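Glycoside Hydrolase (Bacteroides plebeius, PDB 5T3B) is a family 50 glycoside hydrolase of a gut bacterium that probably cleaves glycosidic bonds in agarose-type galactans. Local coordinates at residues E31-S36 / K365-K370; D356-N361 / N378-T383; G371-W376 / L427-C432. All blocks are in the same frame, centred on the assembly; numbering follows the deposited sequence. Where two conformers were deposited one is given.

Overall arrangement
All three contacts gather round helix 370-379 and its flanking loops. Contact 1, the outermost at about 20 Å between its centre and that of the chain, joins the N-terminal segment to the loop leading into the helix; there the link is largely made through water and bound glycol. Contact 3, fully buried, sets the body of the helix against the loop before strand 432-437, using thioether packing and one direct hydrogen bond from a side-chain amide to a helix carbonyl. Contact 2 lies at the far end of the same helix and packs the turn after it against the start of strand 358-361, by methyl contacts. Contact 1 touches contact 3 through S36 and E428, whereas contacts 2 and 3 meet where I360 packs on W376.

Contact 1 (E31-S36 / K365-K370). With EDO (1,2-ethanediol), chain H; EDO (1,2-ethanediol), chain P; EDO (1,2-ethanediol), chain E.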
loop_
_atom_site.group_PDB
_atom_site.type_symbol
_atom_site.label_atom_id
_atom_site.label_comp_id
_atom_site.label_asym_id
_atom_site.label_seq_id
_atom_site.Cartn_x
_atom_site.Cartn_y
_atom_site.Cartn_z
ATOM N N GLU A 31 -2.285 -22.383 -20.491
ATOM C CA GLU A 31 -3.663 -22.311 -20.053
ATOM C C GLU A 31 -4.042 -20.824 -19.832
ATOM O O GLU A 31 -3.170 -19.976 -19.734
ATOM C CB GLU A 31 -3.923 -23.156 -18.835
ATOM C CG GLU A 31 -3.194 -22.721 -17.615
ATOM C CD GLU A 31 -3.430 -23.630 -16.390
ATOM O OE1 GLU A 31 -2.840 -24.718 -16.269
ATOM O OE2 GLU A 31 -4.279 -23.315 -15.568
ATOM N N THR A 32 -5.323 -20.541 -19.766
ATOM C CA THR A 32 -5.803 -19.193 -19.573
ATOM C C THR A 32 -5.715 -18.840 -18.070
ATOM O O THR A 32 -6.166 -19.575 -17.217
ATOM C CB THR A 32 -7.256 -19.045 -20.051
ATOM O OG1 THR A 32 -7.253 -19.415 -21.431
ATOM C CG2 THR A 32 -7.680 -17.625 -19.882
ATOM N N TYR A 33 -5.070 -17.711 -17.788
ATOM C CA TYR A 33 -4.969 -17.292 -16.368
ATOM C C TYR A 33 -6.400 -16.937 -15.879
ATOM O O TYR A 33 -7.173 -16.310 -16.617
ATOM C CB TYR A 33 -3.987 -16.147 -16.290
ATOM C CG TYR A 33 -3.741 -15.716 -14.852
ATOM C CD1 TYR A 33 -2.795 -16.359 -14.069
ATOM C CD2 TYR A 33 -4.431 -14.654 -14.282
ATOM C CE1 TYR A 33 -2.552 -15.952 -12.769
ATOM C CE2 TYR A 33 -4.197 -14.258 -12.973
ATOM C CZ TYR A 33 -3.253 -14.911 -12.221
ATOM O OH TYR A 33 -2.958 -14.507 -10.903
ATOM N N PRO A 34 -6.745 -17.293 -14.625
ATOM C CA PRO A 34 -8.139 -17.032 -14.172
ATOM C C PRO A 34 -8.517 -15.542 -14.293
ATOM O O PRO A 34 -7.741 -14.647 -13.932
ATOM C CB PRO A 34 -8.125 -17.479 -12.723
ATOM C CG PRO A 34 -7.089 -18.522 -12.679
ATOM C CD PRO A 34 -6.017 -18.033 -13.599
ATOM N N ASN A 35 -9.702 -15.302 -14.856
ATOM C CA ASN A 35 -10.226 -13.960 -14.965
ATOM C C ASN A 35 -9.465 -13.042 -15.910
ATOM O O ASN A 35 -9.632 -11.874 -15.899
ATOM C CB ASN A 35 -10.434 -13.313 -13.593
ATOM C CG ASN A 35 -11.240 -14.166 -12.673
ATOM O OD1 ASN A 35 -10.775 -14.504 -11.565
ATOM N ND2 ASN A 35 -12.425 -14.593 -13.124
ATOM N N SER A 36 -8.723 -13.640 -16.828
ATOM C CA SER A 36 -7.933 -12.984 -17.831
ATOM C C SER A 36 -8.237 -13.582 -19.196
ATOM O O SER A 36 -8.711 -14.696 -19.327
ATOM C CB SER A 36 -6.472 -13.187 -17.539
ATOM O OG SER A 36 -5.626 -12.458 -18.414
ATOM N N LYS A 365 -3.167 -14.085 0.419
ATOM C CA LYS A 365 -3.571 -14.610 -0.890
ATOM C C LYS A 365 -2.366 -14.818 -1.760
ATOM O O LYS A 365 -1.444 -13.986 -1.813
ATOM C CB LYS A 365 -4.555 -13.685 -1.598
ATOM C CG LYS A 365 -5.910 -13.568 -0.923
ATOM C CD LYS A 365 -6.783 -14.817 -0.919
ATOM C CE LYS A 365 -7.948 -14.620 0.048
ATOM N NZ LYS A 365 -7.499 -14.542 1.471
ATOM N N TRP A 366 -2.326 -15.951 -2.433
ATOM C CA TRP A 366 -1.257 -16.183 -3.374
ATOM C C TRP A 366 -1.421 -15.278 -4.596
ATOM O O TRP A 366 -0.435 -14.779 -5.165
ATOM C CB TRP A 366 -1.181 -17.686 -3.748
ATOM C CG TRP A 366 -0.015 -17.995 -4.623
ATOM C CD1 TRP A 366 -0.032 -18.407 -5.931
ATOM C CD2 TRP A 366 1.365 -17.922 -4.239
ATOM N NE1 TRP A 366 1.243 -18.614 -6.370
ATOM C CE2 TRP A 366 2.124 -18.290 -5.355
ATOM C CE3 TRP A 366 2.011 -17.593 -3.056
ATOM C CZ2 TRP A 366 3.519 -18.357 -5.306
ATOM C CZ3 TRP A 366 3.370 -17.613 -3.032
ATOM C CH2 TRP A 366 4.109 -18.010 -4.140
ATOM N N SER A 367 -2.670 -15.160 -5.076
ATOM C CA SER A 367 -2.969 -14.401 -6.279
ATOM C C SER A 367 -3.890 -13.225 -5.928
ATOM O O SER A 367 -4.879 -13.390 -5.198
ATOM C CB SER A 367 -3.671 -15.284 -7.284
ATOM O OG SER A 367 -2.956 -16.456 -7.564
ATOM N N PRO A 368 -3.621 -12.034 -6.487
ATOM C CA PRO A 368 -4.626 -10.980 -6.411
ATOM C C PRO A 368 -5.976 -11.451 -6.927
ATOM O O PRO A 368 -6.007 -12.196 -7.901
ATOM C CB PRO A 368 -4.019 -9.904 -7.292
ATOM C CG PRO A 368 -2.591 -10.156 -7.249
ATOM C CD PRO A 368 -2.450 -11.610 -7.249
ATOM N N GLU A 369 -7.060 -11.079 -6.247
ATOM C CA GLU A 369 -8.363 -11.648 -6.569
ATOM C C GLU A 369 -9.079 -10.706 -7.532
ATOM O O GLU A 369 -9.583 -9.681 -7.117
ATOM C CB GLU A 369 -9.139 -11.803 -5.273
ATOM C CG GLU A 369 -8.507 -12.783 -4.299
ATOM C CD GLU A 369 -8.938 -12.548 -2.886
ATOM O OE1 GLU A 369 -8.517 -11.511 -2.290
ATOM O OE2 GLU A 369 -9.722 -13.369 -2.392
ATOM N N LYS A 370 -9.093 -11.066 -8.810
ATOM C CA LYS A 370 -9.599 -10.134 -9.799
ATOM C C LYS A 370 -11.080 -9.815 -9.598
ATOM O O LYS A 370 -11.485 -8.689 -9.848
ATOM C CB LYS A 370 -9.297 -10.699 -11.214
ATOM C CG LYS A 370 -9.679 -9.809 -12.364
ATOM C CD LYS A 370 -8.957 -8.483 -12.312
ATOM C CE LYS A 370 -8.908 -7.780 -13.673
ATOM N NZ LYS A 370 -10.241 -7.564 -14.261
HETATM C C1 EDO H . -6.553 -14.961 -9.690
HETATM O O1 EDO H . -7.269 -16.152 -9.473
HETATM C C2 EDO H . -7.298 -13.996 -10.587
HETATM O O2 EDO H . -8.572 -13.688 -9.923
HETATM C C1 EDO P . -4.098 -18.879 -10.563
HETATM O O1 EDO P . -4.430 -17.669 -9.848
HETATM C C2 EDO P . -2.677 -19.259 -10.238
HETATM O O2 EDO P . -1.646 -19.105 -11.293
HETATM C C1 EDO E . -8.561 -12.043 5.005
HETATM O O1 EDO E . -8.175 -12.973 3.962
HETATM C C2 EDO E . -7.394 -11.824 5.990
HETATM O O2 EDO E . -6.485 -10.943 5.255
HETATM O O HOH W 1 -4.345 -12.384 -10.101
HETATM O O HOH W 2 -11.496 -9.933 -15.351
#
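N35 and K370 meet through their aliphatic parts, and the side chain of K370 can be followed outward. Its CB lies 3.7 Å from N35 CB. With CG anti to the backbone N (chi1 -176°), the chain runs past the asparagine, CG passing 3.8 Å from N35 CB. A bend at chi2 leads on to K370 CE, packed 3.7 Å from E428 O, and one at chi4 to NZ, which donates to a water 2.9 Å away; the water donates in turn to N35 O, and the amine forms a salt bridge with D374. At the other end of the residue, K370 N donates to O2 of the chain H ethanediol (2.9 Å, N-H...O angle 164°), and that hydroxyl in turn donates a hydrogen bond to N35 OD1 at 2.9 Å. Deeper in, Y33 OH stands 3.8 Å from S367 CB; a water in the plane of the tyrosine ring, at its edge, joins Y33 OH to P368 O. S367 OG bonds to H421 and to O1 of the chain P ethanediol. Little carbon contact and no direct polar bond thus join the segments; water and ethanediol (the latter probably from the crystallisation liquor) bridge their polar groups.

Contact 2 (D356-N361 / N378-T383). With EDO (1,2-ethanediol), chain M.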
loop_
_atom_site.group_PDB
_atom_site.type_symbol
_atom_site.label_atom_id
_atom_site.label_comp_id
_atom_site.label_asym_id
_atom_site.label_seq_id
_atom_site.Cartn_x
_atom_site.Cartn_y
_atom_site.Cartn_z
ATOM N N ASP A 356 -7.886 10.127 -2.494
ATOM C CA ASP A 356 -7.411 10.205 -3.861
ATOM C C ASP A 356 -7.013 8.856 -4.439
ATOM O O ASP A 356 -7.210 8.562 -5.606
ATOM C CB ASP A 356 -6.275 11.193 -3.945
ATOM C CG ASP A 356 -6.731 12.588 -3.566
ATOM O OD1 ASP A 356 -7.550 13.163 -4.360
ATOM O OD2 ASP A 356 -6.312 13.145 -2.524
ATOM N N VAL A 357 -6.407 8.024 -3.579
ATOM C CA VAL A 357 -6.078 6.630 -3.908
ATOM C C VAL A 357 -6.399 5.833 -2.640
ATOM O O VAL A 357 -6.056 6.272 -1.556
ATOM C CB VAL A 357 -4.593 6.441 -4.268
ATOM C CG1 VAL A 357 -4.304 5.018 -4.662
ATOM C CG2 VAL A 357 -4.173 7.398 -5.368
ATOM N N ILE A 358 -7.055 4.698 -2.816
ATOM C CA ILE A 358 -7.347 3.795 -1.725
ATOM C C ILE A 358 -6.133 2.912 -1.473
ATOM O O ILE A 358 -5.698 2.212 -2.388
ATOM C CB ILE A 358 -8.580 2.948 -2.026
ATOM C CG1 ILE A 358 -9.783 3.834 -2.342
ATOM C CG2 ILE A 358 -8.891 2.008 -0.867
ATOM C CD1 ILE A 358 -10.949 3.096 -2.897
ATOM N N SER A 359 -5.568 2.916 -0.272
ATOM C CA SER A 359 -4.464 2.021 0.004
ATOM C C SER A 359 -4.972 0.743 0.626
ATOM O O SER A 359 -5.836 0.746 1.556
ATOM C CB SER A 359 -3.427 2.699 0.905
ATOM O OG SER A 359 -4.026 3.388 1.994
ATOM N N ILE A 360 -4.371 -0.370 0.181
ATOM C CA ILE A 360 -4.721 -1.727 0.633
ATOM C C ILE A 360 -3.417 -2.500 0.891
ATOM O O ILE A 360 -2.604 -2.629 -0.018
ATOM C CB ILE A 360 -5.611 -2.444 -0.376
ATOM C CG1 ILE A 360 -6.974 -1.636 -0.527
ATOM C CG2 ILE A 360 -5.810 -3.897 0.005
ATOM C CD1 ILE A 360 -7.898 -2.157 -1.593
ATOM N N ASN A 361 -3.273 -3.024 2.109
ATOM C CA ASN A 361 -2.221 -3.994 2.402
ATOM C C ASN A 361 -2.765 -5.360 2.021
ATOM O O ASN A 361 -3.820 -5.697 2.495
ATOM C CB ASN A 361 -1.870 -3.975 3.872
ATOM C CG ASN A 361 -1.222 -2.676 4.370
ATOM O OD1 ASN A 361 -0.805 -1.832 3.601
ATOM N ND2 ASN A 361 -1.038 -2.587 5.653
ATOM N N ASN A 378 -15.913 -0.777 -8.972
ATOM C CA ASN A 378 -17.305 -0.320 -8.965
ATOM C C ASN A 378 -17.645 0.362 -7.665
ATOM O O ASN A 378 -18.236 1.436 -7.613
ATOM C CB ASN A 378 -18.226 -1.500 -9.181
ATOM C CG ASN A 378 -17.974 -2.187 -10.486
ATOM O OD1 ASN A 378 -17.604 -1.559 -11.441
ATOM N ND2 ASN A 378 -18.179 -3.470 -10.525
ATOM N N GLN A 379 -17.278 -0.267 -6.570
ATOM C CA GLN A 379 -17.596 0.249 -5.257
ATOM C C GLN A 379 -17.054 1.650 -4.998
ATOM O O GLN A 379 -17.687 2.517 -4.395
ATOM C CB GLN A 379 -17.177 -0.702 -4.162
ATOM C CG GLN A 379 -17.915 -2.028 -4.210
ATOM C CD GLN A 379 -17.135 -3.161 -3.579
ATOM O OE1 GLN A 379 -16.217 -2.950 -2.779
ATOM N NE2 GLN A 379 -17.510 -4.351 -3.911
ATOM N N ALA A 380 -15.801 1.836 -5.445
ATOM C CA ALA A 380 -15.088 3.073 -5.226
ATOM C C ALA A 380 -15.461 4.156 -6.245
ATOM O O ALA A 380 -14.848 5.224 -6.234
ATOM C CB ALA A 380 -13.613 2.832 -5.325
ATOM N N GLY A 381 -16.440 3.903 -7.141
ATOM C CA GLY A 381 -16.783 4.917 -8.073
ATOM C C GLY A 381 -15.699 5.226 -9.070
ATOM O O GLY A 381 -15.621 6.343 -9.574
ATOM N N GLY A 382 -14.816 4.250 -9.269
ATOM C CA GLY A 382 -13.692 4.407 -10.173
ATOM C C GLY A 382 -12.392 4.965 -9.547
ATOM O O GLY A 382 -11.366 5.081 -10.224
ATOM N N THR A 383 -12.466 5.384 -8.261
ATOM C CA THR A 383 -11.245 5.837 -7.574
ATOM C C THR A 383 -10.311 4.653 -7.495
ATOM O O THR A 383 -10.739 3.576 -7.155
ATOM C CB THR A 383 -11.603 6.335 -6.171
ATOM O OG1 THR A 383 -12.475 7.459 -6.318
ATOM C CG2 THR A 383 -10.359 6.702 -5.380
HETATM C C1 EDO M . -5.415 16.865 -3.279
HETATM O O1 EDO M . -6.095 16.074 -2.289
HETATM C C2 EDO M . -6.359 17.245 -4.449
HETATM O O2 EDO M . -6.884 15.938 -4.791
#
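I358 reaches across to A380 with its terminal methyl, CD1 standing 3.6 Å from A380 CB. The side chain is extended for this: CG1 lies anti to the carbonyl carbon (chi1 -56°) and CD1 continues nearly straight from it (chi2 169°). The branch is thereby carried out from strand 358-361 to the last turn of helix 370-379, where A351 and I348 of helix 345-354 add to the apolar surroundings.

T383 supplies the second point of touch. Its CG2 is anti to the backbone N, which brings the methyl to 3.7 Å from the carbonyl oxygen of D356 and 4.2 Å from I358 CG1. The same rotamer places OG1 on the other branch, where it is hydrogen-bonded to G352 O, so the polar and apolar arms of one threonine serve different neighbours. The CB of D356 points away from the helix end, and its carboxylate is engaged by other partners: OD1 forms a salt bridge with K319 and OD2 accepts from Y332 N. With an alanine in place of D356, K319 would probably lose its charged mate and Y332 N its acceptor.

Between the two points of touch the chain reverses tightly. G381 leaves the helix with positive phi in a Schellman motif, its N bonded to N378 O at 3.1 Å, and a type I' turn from A380 to T383 is closed by T383 N to A380 O at 3.1 Å. At G382 a beta carbon would run into the carbonyl oxygen of G381. The helix end is thus turned back toward strand 385-394, which pairs parallel with 358-361: the return of a beta-alpha-beta unit, consistent with the (beta/alpha)8 barrel of family 50 hydrolases.

Contact 3 (G371-W376 / L427-C432); sequences GYMDGW and LEAKNC
M373 and A429 bring the backbones closest, 6.7 Å between their CA atoms, where helix 371-376 faces a type I turn running from A429 to C432. N431, inside that turn, makes the direct polar link. Its ND2 donates to M373 O at 3.0 Å with an N-H...O angle of 155°, approaching 27° out of the carbonyl plane rather than within it. The first torsion (chi1 56°) sets CG between the backbone N and the carbonyl carbon and turns the amide toward the helix. Two waters extend its grip: one donates to both N431 OD1 and D374 OD1, while another accepts from N431 ND2 (2.9 Å) and reaches W376 O by a weak bond. Both ends of the buried amide therefore have partners, which fixes its rotation.

The turn leads from helix 412-427 into strand 432-437, which pairs parallel with strand 385-394; helix 370-379 packs outside these strands, as barrel helices do in clan GH-A.

M373 contributes the apolar half. Its first two torsions carry SD to 3.9 Å from A429 CB, and the bend at chi3 brings CE to 4.1 Å from the same atom, with F385 and P368 also touching the methionine. Of the W376 side chain, CB comes nearest N431, 4.0 Å from ND2; its indole turns away from the loop, with Y372 O above one face, offset toward the rim, and F385 in an edge-to-face stack.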
loop_
_atom_site.group_PDB
_atom_site.type_symbol
_atom_site.label_atom_id
_atom_site.label_comp_id
_atom_site.label_asym_id
_atom_site.label_seq_id
_atom_site.Cartn_x
_atom_site.Cartn_y
_atom_site.Cartn_z
ATOM N N GLY A 371 -11.874 -10.756 -9.131
ATOM C CA GLY A 371 -13.263 -10.438 -8.839
ATOM C C GLY A 371 -13.416 -9.373 -7.767
ATOM O O GLY A 371 -14.221 -8.461 -7.897
ATOM N N TYR A 372 -12.633 -9.479 -6.705
ATOM C CA TYR A 372 -12.656 -8.441 -5.671
ATOM C C TYR A 372 -12.088 -7.105 -6.204
ATOM O O TYR A 372 -12.624 -6.046 -5.887
ATOM C CB TYR A 372 -11.962 -8.863 -4.370
ATOM C CG TYR A 372 -12.745 -9.836 -3.585
ATOM C CD1 TYR A 372 -13.956 -9.496 -3.010
ATOM C CD2 TYR A 372 -12.277 -11.123 -3.380
ATOM C CE1 TYR A 372 -14.663 -10.419 -2.250
ATOM C CE2 TYR A 372 -13.048 -12.054 -2.663
ATOM C CZ TYR A 372 -14.234 -11.665 -2.119
ATOM O OH TYR A 372 -15.005 -12.558 -1.352
ATOM N N MET A 373 -11.037 -7.157 -7.029
ATOM C CA MET A 373 -10.481 -5.917 -7.529
ATOM C C MET A 373 -11.449 -5.230 -8.488
ATOM O O MET A 373 -11.553 -3.983 -8.499
ATOM C CB MET A 373 -9.127 -6.168 -8.198
ATOM C CG MET A 373 -8.072 -6.646 -7.229
ATOM S SD MET A 373 -6.399 -6.770 -7.872
ATOM C CE MET A 373 -6.510 -8.034 -9.128
ATOM N N ASP A 374 -12.181 -6.010 -9.275
ATOM C CA ASP A 374 -13.255 -5.437 -10.092
ATOM C C ASP A 374 -14.383 -4.864 -9.238
ATOM O O ASP A 374 -14.927 -3.805 -9.523
ATOM C CB ASP A 374 -13.860 -6.502 -10.994
ATOM C CG ASP A 374 -12.953 -6.950 -12.158
ATOM O OD1 ASP A 374 -11.880 -6.340 -12.375
ATOM O OD2 ASP A 374 -13.324 -7.930 -12.850
ATOM N N GLY A 375 -14.729 -5.546 -8.158
ATOM C CA GLY A 375 -15.644 -4.987 -7.202
ATOM C C GLY A 375 -15.183 -3.665 -6.640
ATOM O O GLY A 375 -15.976 -2.716 -6.512
ATOM N N TRP A 376 -13.903 -3.594 -6.283
ATOM C CA TRP A 376 -13.353 -2.340 -5.785
ATOM C C TRP A 376 -13.534 -1.201 -6.793
ATOM O O TRP A 376 -13.746 -0.054 -6.408
ATOM C CB TRP A 376 -11.882 -2.477 -5.368
ATOM C CG TRP A 376 -11.682 -3.364 -4.212
ATOM C CD1 TRP A 376 -12.585 -3.746 -3.286
ATOM C CD2 TRP A 376 -10.468 -4.077 -3.867
ATOM N NE1 TRP A 376 -12.027 -4.620 -2.376
ATOM C CE2 TRP A 376 -10.721 -4.819 -2.712
ATOM C CE3 TRP A 376 -9.181 -4.109 -4.407
ATOM C CZ2 TRP A 376 -9.759 -5.605 -2.125
ATOM C CZ3 TRP A 376 -8.221 -4.887 -3.814
ATOM C CH2 TRP A 376 -8.516 -5.663 -2.697
ATOM N N LEU A 427 -1.123 -5.777 -12.294
ATOM C CA LEU A 427 -1.037 -5.054 -13.563
ATOM C C LEU A 427 -2.308 -5.190 -14.360
ATOM O O LEU A 427 -2.626 -4.314 -15.155
ATOM C CB LEU A 427 0.204 -5.450 -14.346
ATOM C CG LEU A 427 1.519 -4.940 -13.799
ATOM C CD1 LEU A 427 2.694 -5.703 -14.411
ATOM C CD2 LEU A 427 1.671 -3.460 -13.942
ATOM N N GLU A 428 -2.999 -6.325 -14.229
ATOM C CA GLU A 428 -4.240 -6.500 -14.953
ATOM C C GLU A 428 -5.401 -5.677 -14.413
ATOM O O GLU A 428 -6.417 -5.508 -15.109
ATOM C CB GLU A 428 -4.641 -7.978 -14.977
ATOM C CG GLU A 428 -3.682 -8.858 -15.706
ATOM C CD GLU A 428 -4.300 -10.158 -16.155
ATOM O OE1 GLU A 428 -5.125 -10.156 -17.105
ATOM O OE2 GLU A 428 -3.939 -11.157 -15.561
ATOM N N ALA A 429 -5.286 -5.197 -13.203
ATOM C CA ALA A 429 -6.327 -4.384 -12.602
ATOM C C ALA A 429 -6.163 -2.938 -13.055
ATOM O O ALA A 429 -5.243 -2.228 -12.595
ATOM C CB ALA A 429 -6.299 -4.468 -11.072
ATOM N N LYS A 430 -7.068 -2.458 -13.896
ATOM C CA LYS A 430 -6.979 -1.111 -14.442
ATOM C C LYS A 430 -7.202 -0.025 -13.405
ATOM O O LYS A 430 -6.834 1.136 -13.623
ATOM C CB LYS A 430 -7.983 -0.947 -15.558
ATOM C CG LYS A 430 -7.712 -1.785 -16.785
ATOM C CD LYS A 430 -8.597 -1.355 -17.961
ATOM C CE LYS A 430 -8.922 -2.483 -18.921
ATOM N NZ LYS A 430 -9.852 -1.887 -19.884
ATOM N N ASN A 431 -7.783 -0.422 -12.267
ATOM C CA ASN A 431 -7.960 0.456 -11.141
ATOM C C ASN A 431 -6.837 0.420 -10.105
ATOM O O ASN A 431 -6.943 1.114 -9.084
ATOM C CB ASN A 431 -9.310 0.215 -10.415
ATOM C CG ASN A 431 -9.497 -1.206 -9.971
ATOM O OD1 ASN A 431 -9.169 -2.169 -10.685
ATOM N ND2 ASN A 431 -10.159 -1.352 -8.832
ATOM N N CYS A 432 -5.759 -0.324 -10.387
ATOM C CA CYS A 432 -4.596 -0.309 -9.489
ATOM C C CYS A 432 -3.520 0.585 -10.084
ATOM O O CYS A 432 -3.146 0.352 -11.244
ATOM C CB CYS A 432 -4.066 -1.733 -9.329
ATOM S SG CYS A 432 -2.589 -1.823 -8.283
HETATM O O HOH W 3 -9.808 -4.665 -11.849
HETATM O O HOH W 4 -10.900 0.837 -7.053
#